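Local coordinates for protein cystatin (Fasciola hepatica, PDB 6I1M) that probably inhibits papain-like cysteine proteases, as a secreted, disulfide-bonded stefin of the cystatin superfamily, at residues Thr45-Val48 against Ala49-Tyr53. Residues are numbered along the deposited sequence; the frame is centred on the assembly and turned at random.
Unlike the reference sequence in segment 49-53: T51 (reference Ile).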
# COMPACT_ATOMS: atom_id res chain seq x y z
N THR A 45 0.13 2.22 -10.37
CA THR A 45 1.24 1.28 -10.63
C THR A 45 2.31 1.96 -11.48
O THR A 45 1.98 2.81 -12.30
CB THR A 45 0.75 -0.01 -11.27
OG1 THR A 45 0.13 0.38 -12.50
CG2 THR A 45 -0.21 -0.73 -10.37
N GLN A 46 3.55 1.61 -11.20
CA GLN A 46 4.71 2.07 -11.98
C GLN A 46 5.54 0.83 -12.31
O GLN A 46 5.94 0.06 -11.38
CB GLN A 46 5.48 3.09 -11.16
CG GLN A 46 6.76 3.53 -11.85
CD GLN A 46 7.67 4.23 -10.88
OE1 GLN A 46 7.66 3.93 -9.68
NE2 GLN A 46 8.49 5.13 -11.40
N VAL A 47 5.79 0.61 -13.59
CA VAL A 47 6.59 -0.57 -14.01
C VAL A 47 8.05 -0.14 -14.05
O VAL A 47 8.38 0.79 -14.79
CB VAL A 47 6.11 -1.17 -15.34
CG1 VAL A 47 6.94 -2.41 -15.67
CG2 VAL A 47 4.62 -1.50 -15.31
N VAL A 48 8.86 -0.79 -13.22
CA VAL A 48 10.35 -0.68 -13.20
C VAL A 48 10.89 -2.10 -13.49
O VAL A 48 10.29 -2.78 -14.37
CB VAL A 48 10.80 -0.08 -11.85
CG1 VAL A 48 10.59 1.42 -11.78
CG2 VAL A 48 10.12 -0.75 -10.67
N ALA A 49 11.90 -2.59 -12.78
CA ALA A 49 12.30 -4.01 -12.85
C ALA A 49 11.43 -4.80 -11.87
O ALA A 49 11.93 -5.30 -10.86
CB ALA A 49 13.76 -4.19 -12.56
N GLY A 50 10.15 -4.88 -12.19
CA GLY A 50 9.08 -5.21 -11.24
C GLY A 50 8.03 -4.12 -11.24
O GLY A 50 7.96 -3.32 -12.21
N THR A 51 7.19 -4.09 -10.22
CA THR A 51 6.08 -3.12 -10.15
C THR A 51 6.06 -2.47 -8.77
O THR A 51 6.12 -3.20 -7.74
CB THR A 51 4.75 -3.79 -10.52
OG1 THR A 51 4.92 -4.30 -11.84
CG2 THR A 51 3.58 -2.84 -10.45
N ASN A 52 5.99 -1.14 -8.78
CA ASN A 52 5.64 -0.28 -7.63
C ASN A 52 4.13 -0.11 -7.62
O ASN A 52 3.54 0.31 -8.65
CB ASN A 52 6.38 1.05 -7.67
CG ASN A 52 7.77 0.96 -7.09
OD1 ASN A 52 8.03 0.13 -6.23
ND2 ASN A 52 8.64 1.87 -7.49
N TYR A 53 3.52 -0.54 -6.51
CA TYR A 53 2.08 -0.32 -6.22
C TYR A 53 1.99 0.79 -5.18
O TYR A 53 2.37 0.55 -4.05
CB TYR A 53 1.40 -1.57 -5.69
CG TYR A 53 1.32 -2.70 -6.66
CD1 TYR A 53 2.38 -3.58 -6.81
CD2 TYR A 53 0.17 -2.92 -7.41
CE1 TYR A 53 2.32 -4.63 -7.71
CE2 TYR A 53 0.09 -3.97 -8.30
CZ TYR A 53 1.17 -4.83 -8.46
OH TYR A 53 1.09 -5.90 -9.31
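Q46 and N52 are joined three times. Their backbones exchange two hydrogen bonds, Q46 N to N52 O and N52 N to Q46 O, each 2.9 Å. On the face carrying both side chains, N52 ND2 donates to Q46 OE1 at 3.2 Å. This N-H points almost straight at the oxygen (175°), and the acceptor lies in the amide plane of N52. The two amides are turned 41° apart, and ND2 sits tilted from the plane of the Q46 carbonyl. Q46 runs extended alongside N52, with CG anti to the backbone N (chi1 175°), and its NE2 is hydrogen-bonded to G2 O. At the turn, V48 N donates to G50 O at 2.9 Å, from above the carbonyl plane. The weak return bond from G50 N to V48 O closes an inverse gamma turn centred on A49. On the other face, T45 CG2 meets Y53 CD2 at 3.7 Å. T51 CG2 lies over one face of the Y53 ring, toward its rim. Residues 46-50 read QVVAG, the cystatin motif. In relatives this first hairpin loop enters the protease active-site cleft, and probably does here. The amide bond probably fixes the rotation of both side chains, while NE2 ties the hairpin to the N-terminal segment.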